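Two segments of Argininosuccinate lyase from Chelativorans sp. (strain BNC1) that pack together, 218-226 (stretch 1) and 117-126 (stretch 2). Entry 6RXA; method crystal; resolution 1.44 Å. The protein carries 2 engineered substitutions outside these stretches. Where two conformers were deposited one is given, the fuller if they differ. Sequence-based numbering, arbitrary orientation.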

# COMPACT_ATOMS: atom_id res chain seq x y z
N LEU A 218 -35.51 -11.57 8.75
CA LEU A 218 -36.21 -11.12 7.56
C LEU A 218 -35.26 -10.74 6.44
O LEU A 218 -35.64 -10.79 5.25
CB LEU A 218 -37.10 -9.93 7.93
CG LEU A 218 -38.38 -10.27 8.69
CD1 LEU A 218 -38.99 -9.00 9.26
CD2 LEU A 218 -39.36 -10.98 7.76
N LEU A 219 -34.03 -10.34 6.78
CA LEU A 219 -33.03 -9.91 5.81
C LEU A 219 -31.99 -10.98 5.53
O LEU A 219 -30.98 -10.70 4.89
CB LEU A 219 -32.35 -8.62 6.29
CG LEU A 219 -33.30 -7.42 6.36
CD1 LEU A 219 -32.66 -6.31 7.17
CD2 LEU A 219 -33.66 -6.91 4.98
N GLY A 220 -32.22 -12.21 6.00
CA GLY A 220 -31.33 -13.31 5.66
C GLY A 220 -30.03 -13.41 6.42
O GLY A 220 -29.19 -14.24 6.07
N PHE A 221 -29.83 -12.58 7.44
CA PHE A 221 -28.59 -12.67 8.21
C PHE A 221 -28.62 -13.91 9.11
O PHE A 221 -29.68 -14.38 9.51
CB PHE A 221 -28.42 -11.42 9.06
CG PHE A 221 -28.06 -10.19 8.28
CD1 PHE A 221 -26.76 -9.94 7.89
CD2 PHE A 221 -29.03 -9.25 7.96
CE1 PHE A 221 -26.43 -8.79 7.19
CE2 PHE A 221 -28.70 -8.09 7.27
CZ PHE A 221 -27.39 -7.86 6.89
N ASP A 222 -27.43 -14.41 9.45
CA ASP A 222 -27.28 -15.63 10.24
C ASP A 222 -27.04 -15.36 11.72
O ASP A 222 -26.99 -16.31 12.51
CB ASP A 222 -26.16 -16.50 9.68
CG ASP A 222 -26.51 -17.12 8.35
OD1 ASP A 222 -27.70 -17.38 8.11
OD2 ASP A 222 -25.58 -17.35 7.53
N GLY A 223 -26.94 -14.10 12.12
CA GLY A 223 -26.69 -13.74 13.50
C GLY A 223 -26.60 -12.23 13.56
O GLY A 223 -26.78 -11.55 12.54
N LEU A 224 -26.34 -11.71 14.76
CA LEU A 224 -26.26 -10.28 14.99
C LEU A 224 -24.81 -9.83 15.14
O LEU A 224 -23.95 -10.58 15.61
CB LEU A 224 -26.98 -9.88 16.28
CG LEU A 224 -28.47 -10.20 16.33
CD1 LEU A 224 -29.05 -9.72 17.64
CD2 LEU A 224 -29.21 -9.59 15.14
N VAL A 225 -24.54 -8.59 14.75
CA VAL A 225 -23.43 -7.83 15.33
C VAL A 225 -24.02 -7.31 16.64
O VAL A 225 -24.95 -6.50 16.63
CB VAL A 225 -22.98 -6.67 14.45
CG1 VAL A 225 -21.83 -5.92 15.13
CG2 VAL A 225 -22.57 -7.12 13.04
N VAL A 226 -23.54 -7.82 17.77
CA VAL A 226 -24.27 -7.64 19.01
C VAL A 226 -24.10 -6.22 19.55
O VAL A 226 -25.07 -5.45 19.60
CB VAL A 226 -23.90 -8.70 20.06
CG1 VAL A 226 -24.64 -8.46 21.38
CG2 VAL A 226 -24.21 -10.10 19.50
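Stretch 2 (117-126) NAGKRMFLRD

A peptide chain that has just left a helix carries carbonyl groups no longer claimed by the next turn, and an arginine from a neighbouring helix is well suited to take one up. The contact between 218-226 and 117-126 of argininosuccinate lyase is a compact example. L219 is the first residue to leave helical phi/psi, and its carbonyl oxygen receives two hydrogen bonds from one guanidinium: R125 NH2 lies 2.9 Å from L219 O, and R125 NH1 lies 3.0 Å from the same L219 O. The N-H...O angles, 147° and 138°, are bent, as expected when two roughly parallel N-H bonds share a single acceptor. The oxygen sits near the plane of the guanidinium, at its edge, where the N-H bonds point.

The same guanidinium also lies against the residues that follow. G220, with phi/psi of 79/7, turns the chain through a conformation that favours glycine, and its C atom comes to 3.4 Å from R125 NH1. An ideal CB on G220 would point toward the helix and stand 3.6 Å from R125 NH1. Beyond the turn, F221 adopts an extended phi/psi of -74/154 and places one face of its ring against the cation. R125 CZ is 4.6 Å from the centroid of the F221 ring and only 7° off the ring normal, a cation-pi interaction over the face; the closest side-chain atoms, R125 NH1 and F221 CD1, are 3.7 Å apart. One arginine thus combines directional hydrogen bonds in its plane with a cation-pi contact over an aromatic face.

Stretch 2 is helical throughout, a segment of a longer helix, whereas stretch 1 beyond L218 has no regular helix or strand on the contact. The description is therefore of a loop laid on a helix. A118, R121, M122 and R125, spaced three and four apart, supply the helix side of the contact, a pattern that follows from the helical repeat. The nearest CA atoms across the stretches, those of L219 and M122, are 8.3 Å apart, so side chains fill the space between the backbones.

Around the polar centre, M122 supplies the apolar contacts. It reaches both L219 and F221: M122 CE is 3.8 Å from L219 CD2, and M122 CG is 3.7 Å from F221 CZ. Its SD lies 5.5 Å from the F221 ring centroid, in an oblique sulfur-aromatic approach. The edge of the phenyl ring meets the helix itself, with F221 CE1 4.2 Å from R121 CB and F221 CZ 4.1 Å from A118 O.

Farther along the loop, V225 points its CA-to-CB bond toward the helix and sets CG2 over one face of the R121 guanidinium, 3.5 Å from R121 NH2. From L219 to V225 the arginine partner thus moves back from R125 to R121, so the loop advances broadly against the helix direction. Within its own helix, R121 NE donates a hydrogen bond of 2.9 Å to N117 OD1. In all, 355 Å² is buried between the stretches, both sides summed.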

# COMPACT_ATOMS: atom_id res chain seq x y z
N ASN A 117 -24.54 0.52 7.45
CA ASN A 117 -23.69 -0.64 7.71
C ASN A 117 -24.38 -1.91 7.22
O ASN A 117 -23.75 -2.77 6.58
CB ASN A 117 -23.36 -0.74 9.20
CG ASN A 117 -22.14 -1.62 9.50
OD1 ASN A 117 -22.25 -2.84 9.61
ND2 ASN A 117 -20.99 -0.98 9.70
N ALA A 118 -25.68 -2.03 7.49
CA ALA A 118 -26.44 -3.22 7.08
C ALA A 118 -26.57 -3.32 5.57
O ALA A 118 -26.42 -4.41 5.00
CB ALA A 118 -27.82 -3.22 7.73
N GLY A 119 -26.89 -2.21 4.90
CA GLY A 119 -27.03 -2.26 3.45
C GLY A 119 -25.74 -2.63 2.75
O GLY A 119 -25.73 -3.39 1.79
N LYS A 120 -24.62 -2.06 3.22
CA LYS A 120 -23.31 -2.42 2.67
C LYS A 120 -23.03 -3.90 2.86
O LYS A 120 -22.53 -4.57 1.96
CB LYS A 120 -22.20 -1.60 3.33
CG LYS A 120 -20.75 -1.91 2.84
CD LYS A 120 -20.47 -1.28 1.46
CE LYS A 120 -19.15 -1.70 0.82
NZ LYS A 120 -17.98 -1.13 1.54
N ARG A 121 -23.38 -4.44 4.04
CA ARG A 121 -23.19 -5.87 4.29
C ARG A 121 -24.04 -6.71 3.34
O ARG A 121 -23.58 -7.75 2.85
CB ARG A 121 -23.52 -6.20 5.74
CG ARG A 121 -22.46 -5.80 6.77
CD ARG A 121 -23.03 -5.94 8.18
NE ARG A 121 -22.02 -5.68 9.19
CZ ARG A 121 -21.14 -6.59 9.62
NH1 ARG A 121 -21.16 -7.82 9.14
NH2 ARG A 121 -20.24 -6.24 10.53
N MET A 122 -25.29 -6.31 3.08
CA MET A 122 -26.12 -7.09 2.17
C MET A 122 -25.56 -7.06 0.75
O MET A 122 -25.57 -8.08 0.05
CB MET A 122 -27.55 -6.56 2.19
CG MET A 122 -28.26 -6.78 3.51
SD MET A 122 -29.95 -6.15 3.50
CE MET A 122 -30.79 -7.41 2.57
N PHE A 123 -25.07 -5.90 0.32
CA PHE A 123 -24.41 -5.80 -0.97
C PHE A 123 -23.17 -6.69 -1.02
O PHE A 123 -23.02 -7.50 -1.95
CB PHE A 123 -24.03 -4.34 -1.25
CG PHE A 123 -23.08 -4.18 -2.39
CD1 PHE A 123 -23.47 -4.47 -3.68
CD2 PHE A 123 -21.78 -3.75 -2.16
CE1 PHE A 123 -22.58 -4.34 -4.73
CE2 PHE A 123 -20.89 -3.61 -3.22
CZ PHE A 123 -21.30 -3.90 -4.49
N LEU A 124 -22.28 -6.57 -0.03
CA LEU A 124 -21.06 -7.37 -0.03
C LEU A 124 -21.38 -8.86 0.05
O LEU A 124 -20.69 -9.69 -0.56
CB LEU A 124 -20.11 -6.97 1.09
CG LEU A 124 -19.53 -5.56 0.97
CD1 LEU A 124 -18.64 -5.23 2.17
CD2 LEU A 124 -18.77 -5.37 -0.34
N ARG A 125 -22.42 -9.22 0.82
CA ARG A 125 -22.83 -10.61 0.96
C ARG A 125 -23.21 -11.20 -0.40
O ARG A 125 -22.75 -12.28 -0.77
CB ARG A 125 -24.00 -10.68 1.94
CG ARG A 125 -24.59 -12.05 2.18
CD ARG A 125 -25.71 -11.99 3.22
NE ARG A 125 -26.89 -11.30 2.70
CZ ARG A 125 -27.97 -11.02 3.42
NH1 ARG A 125 -28.03 -11.34 4.70
NH2 ARG A 125 -29.00 -10.43 2.84
N ASP A 126 -24.05 -10.49 -1.16
CA ASP A 126 -24.41 -10.97 -2.49
C ASP A 126 -23.17 -11.03 -3.39
O ASP A 126 -23.00 -11.99 -4.16
CB ASP A 126 -25.48 -10.08 -3.12
CG ASP A 126 -26.91 -10.56 -2.81
OD1 ASP A 126 -27.12 -11.64 -2.22
OD2 ASP A 126 -27.86 -9.83 -3.16